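Long-range contacts in gamma-hexachlorocyclohexane dehydrochlorinase (Novosphingobium barchaimii LL02, PDB 5KVB), which probably catalyses two successive 1,2-anti dehydrochlorinations that turn the pollutant lindane, via gamma-pentachlorocyclohexene, into 1,3,4,6-tetrachloro-1,4-cyclohexadiene: residues G30-E36 with W72-F78; H80-R86 with I98-L102; G110-I114 with G148-V152; A117-E123 with K135-R139. The contacts are given in a common frame with arbitrary orientation. Residue numbers count along the deposited sequence, not the author numbering.

Contact 1: G30-E36 with W72-F78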
loop_
_atom_site.group_PDB
_atom_site.type_symbol
_atom_site.label_atom_id
_atom_site.label_comp_id
_atom_site.label_asym_id
_atom_site.label_seq_id
_atom_site.Cartn_x
_atom_site.Cartn_y
_atom_site.Cartn_z
ATOM N N GLY A 30 -13.646 1.317 7.143
ATOM C CA GLY A 30 -14.853 1.747 7.842
ATOM C C GLY A 30 -15.132 3.224 7.637
ATOM O O GLY A 30 -16.273 3.615 7.388
ATOM N N VAL A 31 -14.097 4.055 7.694
ATOM C CA VAL A 31 -14.288 5.494 7.487
ATOM C C VAL A 31 -14.617 5.821 6.014
ATOM O O VAL A 31 -15.454 6.689 5.726
ATOM C CB VAL A 31 -13.043 6.288 7.957
ATOM C CG1 VAL A 31 -13.113 7.743 7.513
ATOM C CG2 VAL A 31 -12.903 6.211 9.468
ATOM N N ASP A 32 -13.986 5.112 5.080
ATOM C CA ASP A 32 -14.179 5.380 3.652
ATOM C C ASP A 32 -15.518 4.893 3.106
ATOM O O ASP A 32 -16.162 5.583 2.308
ATOM C CB ASP A 32 -13.068 4.731 2.822
ATOM C CG ASP A 32 -11.731 5.430 2.970
ATOM O OD1 ASP A 32 -11.706 6.596 3.423
ATOM O OD2 ASP A 32 -10.700 4.819 2.606
ATOM N N LYS A 33 -15.905 3.690 3.511
ATOM C CA LYS A 33 -17.126 3.050 3.017
ATOM C C LYS A 33 -18.314 3.437 3.895
ATOM O O LYS A 33 -19.451 3.044 3.619
ATOM C CB LYS A 33 -16.961 1.514 2.975
ATOM C CG LYS A 33 -16.219 0.947 1.749
ATOM C CD LYS A 33 -14.829 1.536 1.552
ATOM C CE LYS A 33 -14.066 0.797 0.456
ATOM N NZ LYS A 33 -12.837 1.561 0.079
ATOM N N ARG A 34 -18.037 4.202 4.954
ATOM C CA ARG A 34 -19.048 4.613 5.934
ATOM C C ARG A 34 -19.800 3.378 6.460
ATOM O O ARG A 34 -21.036 3.332 6.471
ATOM C CB ARG A 34 -19.988 5.670 5.315
ATOM C CG ARG A 34 -19.212 6.853 4.742
ATOM C CD ARG A 34 -20.068 8.085 4.463
ATOM N NE ARG A 34 -19.214 9.198 4.051
ATOM C CZ ARG A 34 -19.647 10.418 3.746
ATOM N NH1 ARG A 34 -20.940 10.703 3.800
ATOM N NH2 ARG A 34 -18.779 11.354 3.392
ATOM N N GLN A 35 -19.025 2.377 6.889
ATOM C CA GLN A 35 -19.526 1.154 7.511
ATOM C C GLN A 35 -19.420 1.252 9.029
ATOM O O GLN A 35 -18.351 1.038 9.612
ATOM C CB GLN A 35 -18.753 -0.082 7.016
ATOM C CG GLN A 35 -18.949 -0.389 5.535
ATOM C CD GLN A 35 -17.984 -1.442 4.996
ATOM O OE1 GLN A 35 -17.070 -1.895 5.693
ATOM N NE2 GLN A 35 -18.178 -1.820 3.737
ATOM N N GLU A 36 -20.530 1.575 9.682
ATOM C CA GLU A 36 -20.476 1.861 11.109
ATOM C C GLU A 36 -20.149 0.623 11.934
ATOM O O GLU A 36 -19.432 0.725 12.925
ATOM C CB GLU A 36 -21.787 2.500 11.571
ATOM C CG GLU A 36 -21.884 3.975 11.190
ATOM C CD GLU A 36 -23.211 4.595 11.575
ATOM O OE1 GLU A 36 -24.250 3.911 11.453
ATOM O OE2 GLU A 36 -23.208 5.763 12.018
ATOM N N TRP A 72 -17.489 13.303 8.034
ATOM C CA TRP A 72 -18.317 12.973 6.868
ATOM C C TRP A 72 -19.125 14.168 6.319
ATOM O O TRP A 72 -19.221 14.320 5.105
ATOM C CB TRP A 72 -19.257 11.787 7.170
ATOM C CG TRP A 72 -18.532 10.434 7.329
ATOM C CD1 TRP A 72 -17.274 10.128 6.896
ATOM C CD2 TRP A 72 -19.039 9.238 7.951
ATOM N NE1 TRP A 72 -16.964 8.826 7.211
ATOM C CE2 TRP A 72 -18.028 8.259 7.861
ATOM C CE3 TRP A 72 -20.242 8.904 8.582
ATOM C CZ2 TRP A 72 -18.187 6.966 8.368
ATOM C CZ3 TRP A 72 -20.399 7.618 9.084
ATOM C CH2 TRP A 72 -19.376 6.668 8.975
ATOM N N PRO A 73 -19.685 15.036 7.189
ATOM C CA PRO A 73 -20.405 16.172 6.577
ATOM C C PRO A 73 -19.516 17.118 5.769
ATOM O O PRO A 73 -20.041 17.860 4.924
ATOM C CB PRO A 73 -20.995 16.910 7.785
ATOM C CG PRO A 73 -21.065 15.902 8.865
ATOM C CD PRO A 73 -19.885 14.987 8.648
ATOM N N ARG A 74 -18.208 17.109 6.011
ATOM C CA ARG A 74 -17.301 17.996 5.288
ATOM C C ARG A 74 -16.948 17.485 3.895
ATOM O O ARG A 74 -16.409 18.238 3.095
ATOM C CB ARG A 74 -15.999 18.205 6.062
ATOM C CG ARG A 74 -16.105 18.986 7.356
ATOM C CD ARG A 74 -14.770 18.902 8.084
ATOM N NE ARG A 74 -14.711 19.738 9.279
ATOM C CZ ARG A 74 -13.687 19.746 10.126
ATOM N NH1 ARG A 74 -12.641 18.957 9.911
ATOM N NH2 ARG A 74 -13.708 20.538 11.190
ATOM N N TRP A 75 -17.221 16.209 3.620
ATOM C CA TRP A 75 -16.786 15.576 2.372
ATOM C C TRP A 75 -17.929 14.896 1.608
ATOM O O TRP A 75 -18.784 14.219 2.199
ATOM C CB TRP A 75 -15.690 14.526 2.656
ATOM C CG TRP A 75 -14.450 15.034 3.344
ATOM C CD1 TRP A 75 -14.263 15.187 4.687
ATOM C CD2 TRP A 75 -13.215 15.423 2.721
ATOM N NE1 TRP A 75 -12.994 15.649 4.939
ATOM C CE2 TRP A 75 -12.332 15.808 3.750
ATOM C CE3 TRP A 75 -12.774 15.484 1.393
ATOM C CZ2 TRP A 75 -11.032 16.251 3.495
ATOM C CZ3 TRP A 75 -11.480 15.926 1.141
ATOM C CH2 TRP A 75 -10.626 16.306 2.190
ATOM N N HIS A 76 -17.945 15.066 0.288
ATOM C CA HIS A 76 -18.834 14.274 -0.557
ATOM C C HIS A 76 -18.410 12.810 -0.504
ATOM O O HIS A 76 -19.250 11.911 -0.404
ATOM C CB HIS A 76 -18.821 14.767 -2.012
ATOM C CG HIS A 76 -19.430 16.124 -2.207
ATOM N ND1 HIS A 76 -20.747 16.402 -1.912
ATOM C CD2 HIS A 76 -18.904 17.271 -2.699
ATOM C CE1 HIS A 76 -21.002 17.668 -2.197
ATOM N NE2 HIS A 76 -19.902 18.217 -2.677
ATOM N N ASP A 77 -17.099 12.590 -0.578
ATOM C CA ASP A 77 -16.528 11.251 -0.504
ATOM C C ASP A 77 -15.011 11.375 -0.452
ATOM O O ASP A 77 -14.463 12.422 -0.789
ATOM C CB ASP A 77 -16.942 10.411 -1.712
ATOM C CG ASP A 77 -16.267 10.865 -2.980
ATOM O OD1 ASP A 77 -16.766 11.814 -3.619
ATOM O OD2 ASP A 77 -15.212 10.289 -3.323
ATOM N N PHE A 78 -14.346 10.307 -0.009
ATOM C CA PHE A 78 -12.891 10.234 -0.041
ATOM C C PHE A 78 -12.420 8.789 -0.000
ATOM O O PHE A 78 -13.213 7.879 0.236
ATOM C CB PHE A 78 -12.269 11.032 1.113
ATOM C CG PHE A 78 -12.903 10.779 2.462
ATOM C CD1 PHE A 78 -12.822 9.538 3.075
ATOM C CD2 PHE A 78 -13.563 11.797 3.125
ATOM C CE1 PHE A 78 -13.392 9.322 4.317
ATOM C CE2 PHE A 78 -14.136 11.587 4.363
ATOM C CZ PHE A 78 -14.054 10.346 4.958
HETATM O O HOH W 1 -14.969 6.084 -0.872
HETATM O O HOH W 2 -16.343 8.274 1.147
HETATM O O HOH W 3 -21.309 13.808 3.492
#
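The end of a long helix is joined here to the turn that leads into the outermost strand of the sheet within this chain, 75-89, in a SnoaL-like domain of the NTF2 superfamily. A carbonyl in the last turn of a helix can be met by a side-chain donor from another part of the chain, and Trp-72 does so: its NE1 donates a hydrogen bond of 3.0 Å to Val-31 O. Where the helix gives way, Arg-34 adopts positive phi, and its extended side chain runs along the indole. The guanidinium stacks on Trp-72 with centres 4.2 Å apart and planes at 17°, an off-centre cation-pi contact, while Arg-34 CD sits over the five-membered ring in a CH-pi contact. Farther out, Arg-34 NH2 donates to Trp-75 O at 3.1 Å, and one water accepts from Arg-34 NH1 and donates to Trp-72 O, so the arginine ties down the turn on both sides of Pro-73. Val-31 CG1 meets the edge of the Phe-78 ring at CE1, 3.6 Å away, and a second water links Asp-32 O to Phe-78 N. Asp-32, probably an active-site residue, has its carboxylate hydrogen-bonded to His-80. Helix 59-71 packs against Val-31, Trp-72 and Phe-78 through Val-67 and Val-71, while strand 94-107 meets Phe-78 through Cys-103 and Trp-75 through Leu-107.

Contact 2: H80-R86 with I98-L102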
loop_
_atom_site.group_PDB
_atom_site.type_symbol
_atom_site.label_atom_id
_atom_site.label_comp_id
_atom_site.label_asym_id
_atom_site.label_seq_id
_atom_site.Cartn_x
_atom_site.Cartn_y
_atom_site.Cartn_z
ATOM N N HIS A 80 -8.872 6.499 1.434
ATOM C CA HIS A 80 -7.597 6.475 2.159
ATOM C C HIS A 80 -6.809 5.236 1.794
ATOM O O HIS A 80 -7.257 4.119 2.060
ATOM C CB HIS A 80 -7.809 6.467 3.680
ATOM C CG HIS A 80 -8.351 7.745 4.241
ATOM N ND1 HIS A 80 -9.667 8.127 4.092
ATOM C CD2 HIS A 80 -7.761 8.704 4.996
ATOM C CE1 HIS A 80 -9.858 9.284 4.708
ATOM N NE2 HIS A 80 -8.718 9.651 5.269
ATOM N N TYR A 81 -5.636 5.442 1.217
ATOM C CA TYR A 81 -4.722 4.357 0.874
ATOM C C TYR A 81 -3.646 4.211 1.956
ATOM O O TYR A 81 -2.790 5.087 2.107
ATOM C CB TYR A 81 -4.072 4.612 -0.493
ATOM C CG TYR A 81 -5.054 4.739 -1.651
ATOM C CD1 TYR A 81 -5.659 3.614 -2.197
ATOM C CD2 TYR A 81 -5.356 5.982 -2.202
ATOM C CE1 TYR A 81 -6.559 3.715 -3.260
ATOM C CE2 TYR A 81 -6.253 6.096 -3.254
ATOM C CZ TYR A 81 -6.844 4.962 -3.783
ATOM O OH TYR A 81 -7.730 5.054 -4.837
ATOM N N GLY A 82 -3.687 3.107 2.703
ATOM C CA GLY A 82 -2.721 2.885 3.776
ATOM C C GLY A 82 -1.533 2.074 3.298
ATOM O O GLY A 82 -1.703 1.038 2.644
ATOM N N THR A 83 -0.324 2.549 3.594
ATOM C CA THR A 83 0.907 1.830 3.246
ATOM C C THR A 83 1.925 1.868 4.394
ATOM O O THR A 83 1.795 2.651 5.338
ATOM C CB THR A 83 1.594 2.413 1.994
ATOM O OG1 THR A 83 2.119 3.714 2.308
ATOM C CG2 THR A 83 0.622 2.512 0.819
ATOM N N ASN A 84 2.930 0.999 4.313
ATOM C CA ASN A 84 4.095 1.048 5.202
ATOM C C ASN A 84 3.754 0.856 6.688
ATOM O O ASN A 84 4.444 1.386 7.545
ATOM C CB ASN A 84 4.863 2.385 5.066
ATOM C CG ASN A 84 5.164 2.789 3.616
ATOM O OD1 ASN A 84 5.185 1.977 2.694
ATOM N ND2 ASN A 84 5.427 4.081 3.432
ATOM N N LEU A 85 2.686 0.126 6.996
ATOM C CA LEU A 85 2.351 -0.110 8.407
ATOM C C LEU A 85 3.439 -0.914 9.093
ATOM O O LEU A 85 3.747 -2.030 8.684
ATOM C CB LEU A 85 1.017 -0.836 8.557
ATOM C CG LEU A 85 0.590 -1.048 10.014
ATOM C CD1 LEU A 85 0.280 0.284 10.704
ATOM C CD2 LEU A 85 -0.603 -1.986 10.082
ATOM N N ARG A 86 4.030 -0.322 10.121
ATOM C CA ARG A 86 5.164 -0.912 10.813
ATOM C C ARG A 86 4.841 -1.039 12.302
ATOM O O ARG A 86 4.509 -0.040 12.957
ATOM C CB ARG A 86 6.409 -0.049 10.582
ATOM C CG ARG A 86 7.675 -0.514 11.275
ATOM C CD ARG A 86 8.139 -1.869 10.780
ATOM N NE ARG A 86 9.547 -2.103 11.096
ATOM C CZ ARG A 86 9.990 -2.771 12.158
ATOM N NH1 ARG A 86 9.137 -3.292 13.036
ATOM N NH2 ARG A 86 11.297 -2.935 12.337
ATOM N N ILE A 98 3.026 2.637 13.229
ATOM C CA ILE A 98 3.129 3.847 12.424
ATOM C C ILE A 98 2.763 3.459 10.990
ATOM O O ILE A 98 3.112 2.372 10.528
ATOM C CB ILE A 98 4.546 4.489 12.481
ATOM C CG1 ILE A 98 5.623 3.518 11.975
ATOM C CG2 ILE A 98 4.854 4.983 13.904
ATOM C CD1 ILE A 98 7.037 4.102 11.943
ATOM N N GLY A 99 2.057 4.345 10.293
ATOM C CA GLY A 99 1.595 4.071 8.944
ATOM C C GLY A 99 1.503 5.346 8.140
ATOM O O GLY A 99 1.242 6.422 8.695
ATOM N N ASP A 100 1.726 5.231 6.835
ATOM C CA ASP A 100 1.657 6.381 5.933
ATOM C C ASP A 100 0.418 6.266 5.083
ATOM O O ASP A 100 0.206 5.251 4.414
ATOM C CB ASP A 100 2.914 6.457 5.067
ATOM C CG ASP A 100 4.169 6.609 5.906
ATOM O OD1 ASP A 100 4.175 7.496 6.779
ATOM O OD2 ASP A 100 5.119 5.822 5.729
ATOM N N VAL A 101 -0.412 7.303 5.110
ATOM C CA VAL A 101 -1.711 7.255 4.445
ATOM C C VAL A 101 -1.840 8.351 3.389
ATOM O O VAL A 101 -1.529 9.523 3.649
ATOM C CB VAL A 101 -2.863 7.380 5.484
ATOM C CG1 VAL A 101 -4.243 7.320 4.805
ATOM C CG2 VAL A 101 -2.730 6.302 6.565
ATOM N N LEU A 102 -2.269 7.957 2.191
ATOM C CA LEU A 102 -2.544 8.897 1.100
ATOM C C LEU A 102 -4.056 8.997 0.940
ATOM O O LEU A 102 -4.729 7.987 0.718
ATOM C CB LEU A 102 -1.878 8.438 -0.204
ATOM C CG LEU A 102 -2.207 9.259 -1.459
ATOM C CD1 LEU A 102 -1.711 10.703 -1.330
ATOM C CD2 LEU A 102 -1.599 8.566 -2.688
HETATM O O HOH W 4 4.940 4.193 8.129
#
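Ile-98, the first residue of this part of strand 94-107, pairs with Arg-86 through two backbone hydrogen bonds: Arg-86 N to Ile-98 O at 2.9 Å and Ile-98 N to Arg-86 O at 3.1 Å. At Gly-99 the antiparallel register slips by one, because Asn-84, with positive phi, and Leu-85 form a beta bulge; ordinary pairing returns at Asp-100, which exchanges backbone bonds with Thr-83. The bulge turns Asn-84 toward this strand, so that its ND2 donates to Asp-100 OD2 at 2.9 Å. Val-101 faces Gly-82, and its CG1 lies 3.8 Å from CD2 at the ring edge of His-80, the probable proton acceptor, which is hydrogen-bonded to Asp-32. Leu-102 exchanges two backbone bonds with Tyr-81: Tyr-81 N to Leu-102 O at 2.7 Å and Leu-102 N to Tyr-81 O at 2.9 Å. The hairpin is also a subunit interface: Lys-33 and Asp-26 of the third subunit form salt bridges with Asp-100 and Arg-86. Helix 10-33 lies against Leu-85 and Val-101, and strand 113-127 continues the sheet beyond 98-102.

Contact 3: G110-I114 with G148-V152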
loop_
_atom_site.group_PDB
_atom_site.type_symbol
_atom_site.label_atom_id
_atom_site.label_comp_id
_atom_site.label_asym_id
_atom_site.label_seq_id
_atom_site.Cartn_x
_atom_site.Cartn_y
_atom_site.Cartn_z
ATOM N N GLY A 110 -16.313 24.840 -1.160
ATOM C CA GLY A 110 -15.645 25.248 -2.384
ATOM C C GLY A 110 -15.609 24.226 -3.508
ATOM O O GLY A 110 -15.002 24.482 -4.552
ATOM N N ASN A 111 -16.252 23.073 -3.305
ATOM C CA ASN A 111 -16.237 21.971 -4.276
ATOM C C ASN A 111 -14.825 21.577 -4.713
ATOM O O ASN A 111 -14.593 21.262 -5.879
ATOM C CB ASN A 111 -17.073 22.327 -5.518
ATOM C CG ASN A 111 -17.285 21.138 -6.449
ATOM O OD1 ASN A 111 -17.602 20.036 -6.002
ATOM N ND2 ASN A 111 -17.080 21.352 -7.746
ATOM N N GLN A 112 -13.892 21.568 -3.766
ATOM C CA GLN A 112 -12.486 21.338 -4.061
ATOM C C GLN A 112 -12.093 19.873 -3.946
ATOM O O GLN A 112 -12.525 19.185 -3.023
ATOM C CB GLN A 112 -11.605 22.142 -3.105
ATOM C CG GLN A 112 -11.898 23.626 -3.080
ATOM C CD GLN A 112 -11.137 24.336 -1.982
ATOM O OE1 GLN A 112 -11.677 24.599 -0.904
ATOM N NE2 GLN A 112 -9.883 24.644 -2.244
ATOM N N SER A 113 -11.258 19.403 -4.864
ATOM C CA SER A 113 -10.608 18.112 -4.651
ATOM C C SER A 113 -9.302 18.348 -3.901
ATOM O O SER A 113 -8.605 19.334 -4.136
ATOM C CB SER A 113 -10.359 17.377 -5.969
ATOM O OG SER A 113 -11.557 16.817 -6.484
ATOM N N ILE A 114 -8.983 17.428 -2.992
ATOM C CA ILE A 114 -7.872 17.582 -2.053
ATOM C C ILE A 114 -6.997 16.328 -2.040
ATOM O O ILE A 114 -7.519 15.210 -2.101
ATOM C CB ILE A 114 -8.376 17.819 -0.606
ATOM C CG1 ILE A 114 -9.385 18.973 -0.543
ATOM C CG2 ILE A 114 -7.203 18.047 0.363
ATOM C CD1 ILE A 114 -8.781 20.329 -0.789
ATOM N N GLY A 148 -7.875 22.840 -10.704
ATOM C CA GLY A 148 -8.195 22.374 -12.042
ATOM C C GLY A 148 -8.488 20.890 -12.131
ATOM O O GLY A 148 -8.750 20.372 -13.216
ATOM N N ILE A 149 -8.448 20.207 -10.992
ATOM C CA ILE A 149 -8.694 18.768 -10.948
ATOM C C ILE A 149 -9.861 18.451 -10.030
ATOM O O ILE A 149 -9.891 18.898 -8.882
ATOM C CB ILE A 149 -7.443 17.993 -10.467
ATOM C CG1 ILE A 149 -6.316 18.126 -11.491
ATOM C CG2 ILE A 149 -7.775 16.517 -10.214
ATOM C CD1 ILE A 149 -4.987 17.599 -11.012
ATOM N N HIS A 150 -10.822 17.689 -10.541
ATOM C CA HIS A 150 -11.952 17.243 -9.741
ATOM C C HIS A 150 -12.150 15.745 -9.925
ATOM O O HIS A 150 -12.338 15.265 -11.050
ATOM C CB HIS A 150 -13.226 18.005 -10.117
ATOM C CG HIS A 150 -13.175 19.457 -9.766
ATOM N ND1 HIS A 150 -13.482 19.931 -8.508
ATOM C CD2 HIS A 150 -12.837 20.538 -10.507
ATOM C CE1 HIS A 150 -13.338 21.245 -8.491
ATOM N NE2 HIS A 150 -12.948 21.637 -9.691
ATOM N N PHE A 151 -12.106 15.006 -8.817
ATOM C CA PHE A 151 -12.271 13.559 -8.879
ATOM C C PHE A 151 -13.722 13.224 -9.184
ATOM O O PHE A 151 -14.622 13.547 -8.408
ATOM C CB PHE A 151 -11.826 12.886 -7.572
ATOM C CG PHE A 151 -10.383 13.130 -7.222
ATOM C CD1 PHE A 151 -9.370 12.785 -8.111
ATOM C CD2 PHE A 151 -10.038 13.707 -6.009
ATOM C CE1 PHE A 151 -8.042 13.018 -7.795
ATOM C CE2 PHE A 151 -8.715 13.940 -5.679
ATOM C CZ PHE A 151 -7.709 13.595 -6.570
ATOM N N VAL A 152 -13.942 12.581 -10.324
ATOM C CA VAL A 152 -15.282 12.246 -10.792
ATOM C C VAL A 152 -15.402 10.760 -11.169
ATOM O O VAL A 152 -14.412 10.134 -11.539
ATOM C CB VAL A 152 -15.663 13.113 -12.020
ATOM C CG1 VAL A 152 -15.831 14.567 -11.618
ATOM C CG2 VAL A 152 -14.607 12.984 -13.109
HETATM O O HOH W 5 -10.204 20.952 -7.070
#
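Ser-113 points its short side chain against the extended backbone of 149-151, where its OG accepts a hydrogen bond from Phe-151 N at 3.0 Å and lies 3.5 Å from Phe-151 CD2. The example shows how one hydroxyl can fasten an irregular tail to strand 113-127: it serves a backbone amide on one side, and it is also hydrogen-bonded to Asn-106 OD1. A water adds a tie between the two backbones, accepting from Ser-113 N at 2.9 Å and donating to Ile-149 O at 2.8 Å. The edge of the Phe-151 ring approaches Ile-114 O, with CE2 at 4.0 Å. This is structural packing away from the active site, and the tail extends it into the trimer, Phe-151 lying nearly parallel to Tyr-142 of the second subunit and Ile-149 meeting its counterparts in both other subunits. Within the chain, strand 94-107 backs Phe-151 through Leu-104, while Ile-114 touches Leu-107 of that strand and Phe-143 and Pro-145 of strand 130-145.

Contact 4: A117-E123 with K135-R139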
loop_
_atom_site.group_PDB
_atom_site.type_symbol
_atom_site.label_atom_id
_atom_site.label_comp_id
_atom_site.label_asym_id
_atom_site.label_seq_id
_atom_site.Cartn_x
_atom_site.Cartn_y
_atom_site.Cartn_z
ATOM N N ALA A 117 -1.538 13.930 2.601
ATOM C CA ALA A 117 -0.546 12.960 3.045
ATOM C C ALA A 117 -0.509 12.994 4.560
ATOM O O ALA A 117 -0.204 14.034 5.151
ATOM C CB ALA A 117 0.833 13.279 2.455
ATOM N N ALA A 118 -0.815 11.862 5.197
ATOM C CA ALA A 118 -0.906 11.804 6.653
ATOM C C ALA A 118 -0.050 10.697 7.239
ATOM O O ALA A 118 0.262 9.707 6.560
ATOM C CB ALA A 118 -2.348 11.621 7.081
ATOM N N VAL A 119 0.324 10.879 8.501
ATOM C CA VAL A 119 0.947 9.822 9.277
ATOM C C VAL A 119 0.000 9.423 10.396
ATOM O O VAL A 119 -0.482 10.277 11.140
ATOM C CB VAL A 119 2.303 10.266 9.847
ATOM C CG1 VAL A 119 2.805 9.275 10.889
ATOM C CG2 VAL A 119 3.319 10.426 8.714
ATOM N N TYR A 120 -0.296 8.127 10.474
ATOM C CA TYR A 120 -1.130 7.572 11.539
ATOM C C TYR A 120 -0.252 6.879 12.575
ATOM O O TYR A 120 0.503 5.952 12.238
ATOM C CB TYR A 120 -2.153 6.561 10.994
ATOM C CG TYR A 120 -3.351 7.125 10.251
ATOM C CD1 TYR A 120 -3.360 8.426 9.757
ATOM C CD2 TYR A 120 -4.485 6.335 10.050
ATOM C CE1 TYR A 120 -4.480 8.925 9.064
ATOM C CE2 TYR A 120 -5.596 6.825 9.377
ATOM C CZ TYR A 120 -5.584 8.113 8.887
ATOM O OH TYR A 120 -6.685 8.591 8.208
ATOM N N THR A 121 -0.337 7.330 13.824
ATOM C CA THR A 121 0.422 6.762 14.935
ATOM C C THR A 121 -0.570 6.057 15.865
ATOM O O THR A 121 -1.490 6.694 16.394
ATOM C CB THR A 121 1.199 7.852 15.697
ATOM O OG1 THR A 121 2.023 8.584 14.774
ATOM C CG2 THR A 121 2.094 7.243 16.731
ATOM N N SER A 122 -0.421 4.745 16.025
ATOM C CA SER A 122 -1.452 3.929 16.673
ATOM C C SER A 122 -0.899 3.107 17.839
ATOM O O SER A 122 0.298 2.868 17.918
ATOM C CB SER A 122 -2.114 3.015 15.632
ATOM O OG SER A 122 -1.149 2.238 14.941
ATOM N N GLU A 123 -1.789 2.686 18.742
ATOM C CA GLU A 123 -1.452 1.762 19.813
ATOM C C GLU A 123 -2.567 0.728 19.895
ATOM O O GLU A 123 -3.749 1.051 19.710
ATOM C CB GLU A 123 -1.294 2.476 21.169
ATOM C CG GLU A 123 -0.793 1.568 22.299
ATOM C CD GLU A 123 -0.955 2.194 23.685
ATOM O OE1 GLU A 123 -0.013 2.882 24.147
ATOM O OE2 GLU A 123 -2.020 1.991 24.319
ATOM N N LYS A 135 -5.214 3.473 20.968
ATOM C CA LYS A 135 -4.951 4.863 20.555
ATOM C C LYS A 135 -4.829 5.012 19.039
ATOM O O LYS A 135 -4.258 4.139 18.369
ATOM C CB LYS A 135 -3.645 5.396 21.160
ATOM C CG LYS A 135 -3.521 5.384 22.664
ATOM C CD LYS A 135 -2.243 6.118 23.102
ATOM C CE LYS A 135 -2.027 5.946 24.601
ATOM N NZ LYS A 135 -0.855 6.730 25.087
ATOM N N LEU A 136 -5.305 6.139 18.509
ATOM C CA LEU A 136 -4.985 6.550 17.140
ATOM C C LEU A 136 -4.787 8.051 17.118
ATOM O O LEU A 136 -5.603 8.803 17.664
ATOM C CB LEU A 136 -6.079 6.143 16.148
ATOM C CG LEU A 136 -5.883 6.600 14.686
ATOM C CD1 LEU A 136 -4.578 6.067 14.061
ATOM C CD2 LEU A 136 -7.074 6.205 13.831
ATOM N N ASN A 137 -3.685 8.464 16.499
ATOM C CA ASN A 137 -3.342 9.864 16.321
ATOM C C ASN A 137 -3.115 10.080 14.833
ATOM O O ASN A 137 -2.322 9.377 14.220
ATOM C CB ASN A 137 -2.094 10.207 17.146
ATOM C CG ASN A 137 -1.710 11.665 17.072
ATOM O OD1 ASN A 137 -1.989 12.436 17.998
ATOM N ND2 ASN A 137 -1.049 12.052 15.986
ATOM N N GLY A 138 -3.840 11.021 14.240
ATOM C CA GLY A 138 -3.646 11.347 12.840
ATOM C C GLY A 138 -3.070 12.744 12.692
ATOM O O GLY A 138 -3.594 13.695 13.281
ATOM N N ARG A 139 -1.986 12.855 11.927
ATOM C CA ARG A 139 -1.347 14.132 11.613
ATOM C C ARG A 139 -1.189 14.311 10.101
ATOM O O ARG A 139 -0.696 13.420 9.406
ATOM C CB ARG A 139 0.015 14.227 12.308
ATOM C CG ARG A 139 0.899 15.353 11.796
ATOM C CD ARG A 139 2.038 15.644 12.764
ATOM N NE ARG A 139 2.359 14.480 13.578
ATOM C CZ ARG A 139 3.295 13.586 13.276
ATOM N NH1 ARG A 139 4.021 13.721 12.174
ATOM N NH2 ARG A 139 3.506 12.554 14.083
HETATM O O HOH W 6 0.548 10.747 13.924
#
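Six backbone hydrogen bonds hold these strands together, exchanged in pairs between Val-119 and Arg-139, Thr-121 and Asn-137, and Glu-123 and Lys-135; Asn-137 N to Thr-121 O measures 2.8 Å and Val-119 N to Arg-139 O 2.9 Å. They form an antiparallel beta hairpin within the curved sheet of the NTF2-like fold, with segment axes at 170°, and the register runs unbroken from Val-119/Arg-139 to Glu-123/Lys-135. Between the bonded pairs, CA-H...O contacts fill in, such as Tyr-120 CA to Asn-137 O at 3.4 Å. Glu-123 and Lys-135 share a face, but Glu-123 OE1 stays 4.0 Å from Lys-135 NZ, beyond a salt bridge; Glu-123 OE2 bonds to Ser-134. On the other face, which looks toward the probable active site at His-80, Tyr-120 CB packs on Leu-136 CD1 at 3.9 Å. Gly-138 lies beside the Tyr-120 ring, which also meets Tyr-24, Gln-27 and Leu-28 of helix 10-33. On the face of Val-119, Thr-121 and Asn-137, one water receives a hydrogen bond from Asn-137 ND2 at 2.9 Å and gives one to Val-119 O at 3.0 Å.

In the fold
Three of the contacts converge on the probable catalytic pair, showing how a pocket can be assembled from separate parts of one curved sheet and its covering helix. Contact 1 brings Asp-32 and contact 2 His-80, joined by a probable hydrogen bond of 2.6 Å between Asp-32 OD1 and His-80 ND1. Contact 4 adds Tyr-120, whose OH lies 3.4 Å from His-80 CD2. Contacts 2 and 4, with centres about 9 Å apart, are neighbouring parts of the sheet, linked by Val-101 N to Ala-118 O at 2.9 Å. Contact 3 stands apart, its centre about 25 Å from that of contact 4, yet Trp-75 CH2 of contact 1 packs on Ile-114 CB at 3.9 Å.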